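Local structure of kinesin-like protein KAR3 (Saccharomyces cerevisiae, 1F9V) at residues 75-80 with 111-116; 89-94 with 269-274; 276-281 with 336-341. The protein is a kinesin-family motor whose nucleotide-binding domain, seen here with ADP and magnesium, probably uses ATP hydrolysis to move along microtubules. The protein carries 2 engineered substitutions. All coordinates share one frame; numbering follows the deposited sequence.

Overall arrangement
All three contacts lie in the kinesin motor domain, a P-loop NTPase fold built round a central mixed sheet. Along the chain, interactions 1 and 2 interleave, since strand 86-91 follows helix 66-77 and precedes helix 109-124; interaction 3 opens only after interaction 2 has closed. Interactions 2 and 3, their centres about 13 Å apart, share helix 258-281, which packs against the strand leading into the phosphate-binding loop and, further along, against the end of helix 325-338. Interaction 1 is more remote, its centre about 23 Å from that of interaction 2 and 24 Å from that of interaction 3. Different ADP molecules touch interactions 1 and 2.

Interaction 1. Residues 75-80 with 111-116; sequences QLVQSS and PSTISH. With ADP (adenosine-5'-diphosphate), chain D.
Gln78 and His116 meet at the ring edge, where the amide nitrogen of Gln78 approaches the imidazole almost in its plane. Gln78 NE2 donates to His116 NE2 over 2.9 Å. The two flat groups are tilted 26° against each other, although Gln78 NE2 itself lies close to the ring plane, and the bond is distinctly bent, with an N-H...N angle of 131°. CG of Gln78 sits between its backbone N and carbonyl carbon (chi1 74°), and from there the extended chain carries the amide across to the imidazole.

Beside this polar pair, Val77 faces the helix with both methyls. Its CG2 lies 3.9 Å from His116 CD2, near the plane of the ring, while CG1 rests 3.6 Å from Thr113 OG1. That hydroxyl is engaged in its own helix, bonded to the carbonyl of Ile109, so Val77 meets it through van der Waals contact alone; Thr113 CG2 adds a 3.9 Å approach to Val77 CB. Phe70 packs against both Val77 and Thr113, and Trp120 meets the imidazole edge-to-face.

Just after Val77, Ser79 turns back on Leu76 O, which accepts from both Ser79 N and Ser79 OG, the latter at 2.8 Å. Away from helix 109-124, Leu76 CB lies 3.5 Å from N3 of an ADP outside the P-loop site, and Gln75 CB is 3.4 Å from O4' of the same ligand.

Because His116 NE2 serves as acceptor, the geometry is consistent with a neutral imidazole protonated at ND1; a doubly protonated ring could not accept this N-H, and the amide would probably have to turn over to present OE1.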
loop_
_atom_site.group_PDB
_atom_site.type_symbol
_atom_site.label_atom_id
_atom_site.label_comp_id
_atom_site.label_asym_id
_atom_site.label_seq_id
_atom_site.Cartn_x
_atom_site.Cartn_y
_atom_site.Cartn_z
ATOM N N GLN A 75 -9.818 7.704 -7.725
ATOM C CA GLN A 75 -9.395 9.064 -8.037
ATOM C C GLN A 75 -7.877 9.215 -7.953
ATOM O O GLN A 75 -7.288 10.055 -8.628
ATOM C CB GLN A 75 -10.082 10.049 -7.079
ATOM C CG GLN A 75 -11.368 9.496 -6.465
ATOM C CD GLN A 75 -12.299 10.579 -5.942
ATOM O OE1 GLN A 75 -11.981 11.768 -5.982
ATOM N NE2 GLN A 75 -13.463 10.165 -5.445
ATOM N N LEU A 76 -7.245 8.393 -7.126
ATOM C CA LEU A 76 -5.801 8.451 -6.980
ATOM C C LEU A 76 -5.100 7.740 -8.139
ATOM O O LEU A 76 -4.260 8.327 -8.818
ATOM C CB LEU A 76 -5.374 7.802 -5.657
ATOM C CG LEU A 76 -3.914 7.349 -5.572
ATOM C CD1 LEU A 76 -3.004 8.565 -5.552
ATOM C CD2 LEU A 76 -3.711 6.513 -4.323
ATOM N N VAL A 77 -5.459 6.480 -8.372
ATOM C CA VAL A 77 -4.816 5.701 -9.423
ATOM C C VAL A 77 -4.988 6.253 -10.832
ATOM O O VAL A 77 -4.138 6.020 -11.689
ATOM C CB VAL A 77 -5.267 4.215 -9.389
ATOM C CG1 VAL A 77 -4.954 3.604 -8.020
ATOM C CG2 VAL A 77 -6.745 4.105 -9.702
ATOM N N GLN A 78 -6.064 6.992 -11.085
ATOM C CA GLN A 78 -6.250 7.539 -12.424
ATOM C C GLN A 78 -5.260 8.666 -12.715
ATOM O O GLN A 78 -5.011 8.997 -13.872
ATOM C CB GLN A 78 -7.692 8.021 -12.623
ATOM C CG GLN A 78 -8.053 9.311 -11.919
ATOM C CD GLN A 78 -9.545 9.592 -11.972
ATOM O OE1 GLN A 78 -9.965 10.737 -12.119
ATOM N NE2 GLN A 78 -10.351 8.543 -11.852
ATOM N N SER A 79 -4.677 9.240 -11.668
ATOM C CA SER A 79 -3.711 10.315 -11.842
ATOM C C SER A 79 -2.488 9.815 -12.625
ATOM O O SER A 79 -1.738 10.609 -13.190
ATOM C CB SER A 79 -3.286 10.876 -10.479
ATOM O OG SER A 79 -2.351 10.026 -9.838
ATOM N N SER A 80 -2.298 8.500 -12.667
ATOM C CA SER A 80 -1.174 7.917 -13.395
ATOM C C SER A 80 -1.305 8.149 -14.898
ATOM O O SER A 80 -0.319 8.068 -15.634
ATOM C CB SER A 80 -1.082 6.420 -13.122
ATOM O OG SER A 80 -0.082 6.150 -12.156
ATOM N N PRO A 111 -6.991 -5.516 -8.973
ATOM C CA PRO A 111 -7.888 -5.743 -10.119
ATOM C C PRO A 111 -8.761 -4.524 -10.425
ATOM O O PRO A 111 -9.014 -4.212 -11.587
ATOM C CB PRO A 111 -8.721 -6.959 -9.709
ATOM C CG PRO A 111 -8.495 -7.140 -8.261
ATOM C CD PRO A 111 -7.195 -6.497 -7.899
ATOM N N SER A 112 -9.210 -3.825 -9.383
ATOM C CA SER A 112 -10.038 -2.632 -9.561
ATOM C C SER A 112 -9.274 -1.523 -10.286
ATOM O O SER A 112 -9.826 -0.815 -11.130
ATOM C CB SER A 112 -10.508 -2.091 -8.200
ATOM O OG SER A 112 -11.483 -2.934 -7.614
ATOM N N THR A 113 -8.004 -1.365 -9.925
ATOM C CA THR A 113 -7.150 -0.344 -10.522
ATOM C C THR A 113 -6.992 -0.596 -12.018
ATOM O O THR A 113 -7.108 0.322 -12.824
ATOM C CB THR A 113 -5.755 -0.330 -9.836
ATOM O OG1 THR A 113 -5.886 0.210 -8.511
ATOM C CG2 THR A 113 -4.767 0.523 -10.624
ATOM N N ILE A 114 -6.749 -1.848 -12.378
ATOM C CA ILE A 114 -6.581 -2.205 -13.777
ATOM C C ILE A 114 -7.860 -1.954 -14.578
ATOM O O ILE A 114 -7.813 -1.388 -15.667
ATOM C CB ILE A 114 -6.131 -3.668 -13.902
ATOM C CG1 ILE A 114 -4.663 -3.762 -13.467
ATOM C CG2 ILE A 114 -6.293 -4.160 -15.337
ATOM C CD1 ILE A 114 -4.169 -5.150 -13.223
ATOM N N SER A 115 -9.004 -2.353 -14.032
ATOM C CA SER A 115 -10.280 -2.136 -14.718
ATOM C C SER A 115 -10.575 -0.648 -14.877
ATOM O O SER A 115 -11.066 -0.209 -15.918
ATOM C CB SER A 115 -11.421 -2.786 -13.936
ATOM O OG SER A 115 -11.245 -4.182 -13.862
ATOM N N HIS A 116 -10.283 0.125 -13.834
ATOM C CA HIS A 116 -10.521 1.560 -13.854
ATOM C C HIS A 116 -9.634 2.248 -14.888
ATOM O O HIS A 116 -10.082 3.136 -15.612
ATOM C CB HIS A 116 -10.255 2.148 -12.464
ATOM C CG HIS A 116 -10.673 3.577 -12.314
ATOM N ND1 HIS A 116 -11.935 4.025 -12.643
ATOM C CD2 HIS A 116 -10.001 4.658 -11.852
ATOM C CE1 HIS A 116 -12.021 5.318 -12.389
ATOM N NE2 HIS A 116 -10.860 5.727 -11.908
HETATM P PB ADP D . -8.376 16.983 -2.958
HETATM O O1B ADP D . -7.904 18.269 -2.359
HETATM O O2B ADP D . -7.648 15.706 -2.256
HETATM O O3B ADP D . -9.863 16.864 -2.872
HETATM P PA ADP D . -6.686 16.228 -5.191
HETATM O O1A ADP D . -6.360 17.018 -6.393
HETATM O O2A ADP D . -5.561 16.185 -4.237
HETATM O O3A ADP D . -7.919 16.896 -4.453
HETATM O "O5'" ADP D . -7.237 14.764 -5.569
HETATM C "C5'" ADP D . -8.610 14.449 -5.318
HETATM C "C4'" ADP D . -8.830 12.968 -5.011
HETATM O "O4'" ADP D . -7.799 12.092 -5.536
HETATM C "C3'" ADP D . -8.938 12.689 -3.528
HETATM O "O3'" ADP D . -10.269 12.850 -3.013
HETATM C "C2'" ADP D . -8.410 11.285 -3.371
HETATM O "O2'" ADP D . -9.448 10.294 -3.458
HETATM C "C1'" ADP D . -7.359 11.194 -4.476
HETATM N N9 ADP D . -5.952 11.462 -3.958
HETATM C C8 ADP D . -5.169 12.521 -4.237
HETATM N N7 ADP D . -3.989 12.381 -3.602
HETATM C C5 ADP D . -4.006 11.249 -2.930
HETATM C C6 ADP D . -3.110 10.542 -2.100
HETATM N N6 ADP D . -1.882 11.030 -1.838
HETATM N N1 ADP D . -3.487 9.341 -1.545
HETATM C C2 ADP D . -4.705 8.801 -1.774
HETATM N N3 ADP D . -5.567 9.463 -2.570
HETATM C C4 ADP D . -5.272 10.657 -3.155
#

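Interaction 2. Residues 89-94 with 269-274; sequences FAYGQT and KSLSCL. With ADP (adenosine-5'-diphosphate), chain C.
Phe89 and Leu274 are brought together by complementary first torsions: Phe89 CG stands anti to its carbonyl carbon (chi1 -60°), whereas Leu274 extends from its helix with CG anti to the backbone N (chi1 177°). The leucine methyl CD1 then comes over one face of the phenyl ring, 4.3 Å from the centroid and 22° off the normal. This is a CH-pi contact shifted toward the rim, as the 4.0 Å approach of Leu274 CD1 to Phe89 CE1 confirms. The second methyl, CD2, lies 4.1 Å from Phe89 CD1.

One helical turn earlier, Leu271 reaches Tyr91. Its CD2 approaches Tyr91 CE1 obliquely at 4.1 Å, and CD1 stays close to the same ring atom. The backbones are well separated, with Tyr91 CA 9.0 Å from Leu271 CA, so side chains alone bridge strand and helix. Leu298, Leu302 and Leu306 of helix 297-306 also pack against Phe89, while Phe334 stacks on Tyr91.

The chain then runs on through Gly92 into the nucleotide-binding loop. Gly92 adopts backbone angles at which a CB would collide with the preceding carbonyl oxygen, and its own carbonyl receives Lys98 NZ. Farther on, Thr94 CA lies 3.5 Å from ADP O3B. A buried strand leading into a glycine-containing loop that meets the ADP phosphates, followed by helix 98-103, is the strand-loop-helix arrangement of the Walker A P-loop.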
loop_
_atom_site.group_PDB
_atom_site.type_symbol
_atom_site.label_atom_id
_atom_site.label_comp_id
_atom_site.label_asym_id
_atom_site.label_seq_id
_atom_site.Cartn_x
_atom_site.Cartn_y
_atom_site.Cartn_z
ATOM N N PHE A 89 0.428 1.444 -0.213
ATOM C CA PHE A 89 0.993 0.435 0.677
ATOM C C PHE A 89 -0.052 -0.108 1.653
ATOM O O PHE A 89 -0.627 0.658 2.428
ATOM C CB PHE A 89 2.144 1.015 1.516
ATOM C CG PHE A 89 3.304 1.543 0.711
ATOM C CD1 PHE A 89 4.353 0.707 0.349
ATOM C CD2 PHE A 89 3.369 2.890 0.370
ATOM C CE1 PHE A 89 5.461 1.210 -0.342
ATOM C CE2 PHE A 89 4.470 3.406 -0.321
ATOM C CZ PHE A 89 5.519 2.563 -0.676
ATOM N N ALA A 90 -0.298 -1.411 1.619
ATOM C CA ALA A 90 -1.229 -2.021 2.567
ATOM C C ALA A 90 -0.344 -2.470 3.731
ATOM O O ALA A 90 0.552 -3.301 3.552
ATOM C CB ALA A 90 -1.937 -3.207 1.944
ATOM N N TYR A 91 -0.608 -1.916 4.915
ATOM C CA TYR A 91 0.167 -2.174 6.129
ATOM C C TYR A 91 -0.720 -2.728 7.236
ATOM O O TYR A 91 -1.865 -2.300 7.384
ATOM C CB TYR A 91 0.798 -0.853 6.601
ATOM C CG TYR A 91 1.612 -0.928 7.872
ATOM C CD1 TYR A 91 3.007 -0.945 7.825
ATOM C CD2 TYR A 91 0.993 -0.978 9.130
ATOM C CE1 TYR A 91 3.768 -1.013 8.990
ATOM C CE2 TYR A 91 1.753 -1.047 10.311
ATOM C CZ TYR A 91 3.139 -1.066 10.227
ATOM O OH TYR A 91 3.903 -1.144 11.366
ATOM N N GLY A 92 -0.179 -3.652 8.026
ATOM C CA GLY A 92 -0.947 -4.219 9.122
ATOM C C GLY A 92 -0.467 -5.598 9.511
ATOM O O GLY A 92 0.302 -6.227 8.783
ATOM N N GLN A 93 -0.923 -6.091 10.657
ATOM C CA GLN A 93 -0.499 -7.408 11.108
ATOM C C GLN A 93 -1.072 -8.493 10.219
ATOM O O GLN A 93 -2.068 -8.281 9.524
ATOM C CB GLN A 93 -0.956 -7.651 12.550
ATOM C CG GLN A 93 -2.462 -7.842 12.694
ATOM C CD GLN A 93 -2.876 -8.215 14.106
ATOM O OE1 GLN A 93 -2.377 -9.188 14.677
ATOM N NE2 GLN A 93 -3.789 -7.443 14.676
ATOM N N THR A 94 -0.439 -9.657 10.236
ATOM C CA THR A 94 -0.925 -10.787 9.462
ATOM C C THR A 94 -2.337 -11.081 9.991
ATOM O O THR A 94 -2.552 -11.153 11.201
ATOM C CB THR A 94 0.002 -12.007 9.646
ATOM O OG1 THR A 94 1.276 -11.710 9.062
ATOM C CG2 THR A 94 -0.571 -13.243 8.979
ATOM N N LYS A 269 13.406 -3.970 10.163
ATOM C CA LYS A 269 14.197 -2.907 9.552
ATOM C C LYS A 269 13.493 -2.276 8.354
ATOM O O LYS A 269 13.460 -1.050 8.210
ATOM C CB LYS A 269 15.557 -3.455 9.111
ATOM C CG LYS A 269 16.734 -2.844 9.839
ATOM C CD LYS A 269 16.774 -3.287 11.293
ATOM C CE LYS A 269 17.369 -4.680 11.433
ATOM N NZ LYS A 269 16.672 -5.462 12.490
ATOM N N SER A 270 12.936 -3.123 7.495
ATOM C CA SER A 270 12.252 -2.662 6.297
ATOM C C SER A 270 11.030 -1.802 6.624
ATOM O O SER A 270 10.855 -0.726 6.056
ATOM C CB SER A 270 11.845 -3.867 5.434
ATOM O OG SER A 270 11.235 -3.438 4.232
ATOM N N LEU A 271 10.187 -2.270 7.540
ATOM C CA LEU A 271 8.994 -1.504 7.903
ATOM C C LEU A 271 9.368 -0.221 8.638
ATOM O O LEU A 271 8.750 0.824 8.432
ATOM C CB LEU A 271 8.048 -2.359 8.753
ATOM C CG LEU A 271 7.368 -3.506 7.992
ATOM C CD1 LEU A 271 6.418 -4.244 8.936
ATOM C CD2 LEU A 271 6.611 -2.969 6.769
ATOM N N SER A 272 10.388 -0.298 9.484
ATOM C CA SER A 272 10.842 0.873 10.218
ATOM C C SER A 272 11.337 1.938 9.239
ATOM O O SER A 272 11.007 3.123 9.355
ATOM C CB SER A 272 11.977 0.488 11.161
ATOM O OG SER A 272 12.603 1.647 11.674
ATOM N N CYS A 273 12.134 1.500 8.267
ATOM C CA CYS A 273 12.683 2.403 7.268
ATOM C C CYS A 273 11.564 3.033 6.437
ATOM O O CYS A 273 11.582 4.231 6.167
ATOM C CB CYS A 273 13.654 1.647 6.351
ATOM S SG CYS A 273 14.328 2.669 5.023
ATOM N N LEU A 274 10.594 2.225 6.026
ATOM C CA LEU A 274 9.482 2.747 5.236
ATOM C C LEU A 274 8.774 3.862 6.003
ATOM O O LEU A 274 8.495 4.925 5.455
ATOM C CB LEU A 274 8.491 1.628 4.907
ATOM C CG LEU A 274 7.233 2.054 4.140
ATOM C CD1 LEU A 274 7.615 2.605 2.771
ATOM C CD2 LEU A 274 6.302 0.868 3.998
HETATM P PB ADP C . -3.500 -10.300 5.742
HETATM O O1B ADP C . -3.390 -8.955 6.361
HETATM O O2B ADP C . -3.127 -10.235 4.181
HETATM O O3B ADP C . -2.673 -11.302 6.463
HETATM P PA ADP C . -5.930 -11.416 4.647
HETATM O O1A ADP C . -6.344 -10.398 3.682
HETATM O O2A ADP C . -5.226 -12.490 3.949
HETATM O O3A ADP C . -5.006 -10.763 5.746
HETATM O "O5'" ADP C . -7.187 -12.055 5.365
HETATM C "C5'" ADP C . -7.483 -12.121 6.762
HETATM C "C4'" ADP C . -8.854 -12.859 6.824
HETATM O "O4'" ADP C . -9.852 -11.838 6.934
HETATM C "C3'" ADP C . -9.203 -13.622 5.532
HETATM O "O3'" ADP C . -9.919 -14.842 5.790
HETATM C "C2'" ADP C . -10.043 -12.655 4.715
HETATM O "O2'" ADP C . -10.890 -13.302 3.749
HETATM C "C1'" ADP C . -10.751 -11.854 5.799
HETATM N N9 ADP C . -10.980 -10.426 5.414
HETATM C C8 ADP C . -10.035 -9.467 5.462
HETATM N N7 ADP C . -10.558 -8.316 5.092
HETATM C C5 ADP C . -11.820 -8.503 4.804
HETATM C C6 ADP C . -12.862 -7.693 4.380
HETATM N N6 ADP C . -12.653 -6.389 4.178
HETATM N N1 ADP C . -14.104 -8.227 4.163
HETATM C C2 ADP C . -14.356 -9.538 4.358
HETATM N N3 ADP C . -13.355 -10.337 4.777
HETATM C C4 ADP C . -12.099 -9.871 5.007
#

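Interaction 3. Residues 276-281 with 336-341; sequences DVIHAL and SKVNST
His279 and Val338 bring their CA atoms within 4.6 Å, a close backbone approach between the last turns of helices 258-281 and 325-338. In the kinesin motor fold the first of these corresponds to the switch II, or relay, helix. The tight spacing lets a side chain grip the opposing main chain: His279 ND1 donates to Lys337 O over 2.8 Å, nearly straight at 159°. The oxygen lies in the imidazole plane, and the ring nitrogen in the carbonyl plane, which helps to set the rotation of the ring.

Lys337 is stretched throughout, starting with CG anti to the backbone N (chi1 174°), and runs along helix 258-281 past His279 to Asp276. Its NZ meets Asp276 OD1 on the syn side, 32° out of the carboxylate plane. At 2.5 Å this salt bridge is short. An alanine in place of Lys337 would keep the backbone acceptor for His279, but would probably leave the Asp276 carboxylate without its positive mate and set it free to turn.

On the side of strand 4-11, the contact is apolar: Ile278 CG2 packs 3.9 Å from Val338 CB, and Val338 CG1 lies equally near Ile278 CB. The strand itself meets this patch, with Ile5 against Ile278 and Val7 against Val338. Between the two main chains lies a water, 2.8 Å from Ile278 O and 2.8 Å from Val338 O.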
loop_
_atom_site.group_PDB
_atom_site.type_symbol
_atom_site.label_atom_id
_atom_site.label_comp_id
_atom_site.label_asym_id
_atom_site.label_seq_id
_atom_site.Cartn_x
_atom_site.Cartn_y
_atom_site.Cartn_z
ATOM N N ASP A 276 9.967 5.730 8.385
ATOM C CA ASP A 276 10.856 6.878 8.494
ATOM C C ASP A 276 10.877 7.684 7.199
ATOM O O ASP A 276 10.846 8.915 7.222
ATOM C CB ASP A 276 12.277 6.424 8.835
ATOM C CG ASP A 276 12.414 5.963 10.269
ATOM O OD1 ASP A 276 11.608 6.392 11.119
ATOM O OD2 ASP A 276 13.331 5.169 10.549
ATOM N N VAL A 277 10.932 6.987 6.072
ATOM C CA VAL A 277 10.964 7.650 4.771
ATOM C C VAL A 277 9.665 8.419 4.497
ATOM O O VAL A 277 9.698 9.592 4.135
ATOM C CB VAL A 277 11.231 6.615 3.631
ATOM C CG1 VAL A 277 10.935 7.223 2.268
ATOM C CG2 VAL A 277 12.682 6.153 3.688
ATOM N N ILE A 278 8.520 7.764 4.673
ATOM C CA ILE A 278 7.238 8.428 4.422
ATOM C C ILE A 278 7.034 9.598 5.384
ATOM O O ILE A 278 6.551 10.658 4.988
ATOM C CB ILE A 278 6.043 7.443 4.555
ATOM C CG1 ILE A 278 6.234 6.240 3.618
ATOM C CG2 ILE A 278 4.736 8.162 4.221
ATOM C CD1 ILE A 278 6.378 6.595 2.166
ATOM N N HIS A 279 7.408 9.418 6.647
ATOM C CA HIS A 279 7.254 10.498 7.612
ATOM C C HIS A 279 8.093 11.705 7.181
ATOM O O HIS A 279 7.622 12.843 7.195
ATOM C CB HIS A 279 7.688 10.042 9.011
ATOM C CG HIS A 279 7.695 11.146 10.026
ATOM N ND1 HIS A 279 6.582 11.485 10.762
ATOM C CD2 HIS A 279 8.673 12.004 10.401
ATOM C CE1 HIS A 279 6.872 12.507 11.548
ATOM N NE2 HIS A 279 8.133 12.842 11.349
ATOM N N ALA A 280 9.337 11.452 6.795
ATOM C CA ALA A 280 10.217 12.531 6.378
ATOM C C ALA A 280 9.672 13.245 5.142
ATOM O O ALA A 280 9.714 14.471 5.058
ATOM C CB ALA A 280 11.619 11.982 6.102
ATOM N N LEU A 281 9.149 12.477 4.192
ATOM C CA LEU A 281 8.610 13.049 2.964
ATOM C C LEU A 281 7.386 13.922 3.219
ATOM O O LEU A 281 7.041 14.768 2.394
ATOM C CB LEU A 281 8.240 11.938 1.983
ATOM C CG LEU A 281 9.420 11.232 1.313
ATOM C CD1 LEU A 281 8.941 9.951 0.667
ATOM C CD2 LEU A 281 10.045 12.154 0.278
ATOM N N SER A 336 -0.207 6.910 12.261
ATOM C CA SER A 336 -0.083 8.291 12.724
ATOM C C SER A 336 1.286 8.877 12.362
ATOM O O SER A 336 1.404 10.060 12.033
ATOM C CB SER A 336 -0.281 8.359 14.245
ATOM O OG SER A 336 -1.561 7.868 14.614
ATOM N N LYS A 337 2.320 8.042 12.428
ATOM C CA LYS A 337 3.665 8.491 12.095
ATOM C C LYS A 337 3.776 8.838 10.609
ATOM O O LYS A 337 4.448 9.805 10.238
ATOM C CB LYS A 337 4.684 7.410 12.448
ATOM C CG LYS A 337 6.099 7.743 11.997
ATOM C CD LYS A 337 7.060 6.607 12.292
ATOM C CE LYS A 337 8.464 6.946 11.830
ATOM N NZ LYS A 337 9.460 6.005 12.411
ATOM N N VAL A 338 3.104 8.071 9.756
ATOM C CA VAL A 338 3.194 8.352 8.331
ATOM C C VAL A 338 2.243 9.458 7.858
ATOM O O VAL A 338 2.304 9.880 6.709
ATOM C CB VAL A 338 3.008 7.064 7.494
ATOM C CG1 VAL A 338 4.173 6.132 7.749
ATOM C CG2 VAL A 338 1.709 6.375 7.844
ATOM N N ASN A 339 1.370 9.932 8.749
ATOM C CA ASN A 339 0.459 11.031 8.418
ATOM C C ASN A 339 1.389 12.207 8.110
ATOM O O ASN A 339 2.345 12.440 8.850
ATOM C CB ASN A 339 -0.391 11.410 9.638
ATOM C CG ASN A 339 -1.776 10.789 9.623
ATOM O OD1 ASN A 339 -2.318 10.458 8.571
ATOM N ND2 ASN A 339 -2.363 10.635 10.812
ATOM N N SER A 340 1.127 12.952 7.042
ATOM C CA SER A 340 1.990 14.090 6.720
ATOM C C SER A 340 1.535 15.356 7.453
ATOM O O SER A 340 0.461 15.376 8.066
ATOM C CB SER A 340 2.006 14.335 5.206
ATOM O OG SER A 340 0.913 15.141 4.808
ATOM N N THR A 341 2.351 16.407 7.393
ATOM C CA THR A 341 2.026 17.663 8.062
ATOM C C THR A 341 0.865 18.391 7.395
ATOM O O THR A 341 0.570 19.547 7.701
ATOM C CB THR A 341 3.254 18.597 8.130
ATOM O OG1 THR A 341 3.795 18.788 6.817
ATOM C CG2 THR A 341 4.318 17.989 9.033
HETATM O O HOH W 1 4.209 11.787 6.026
#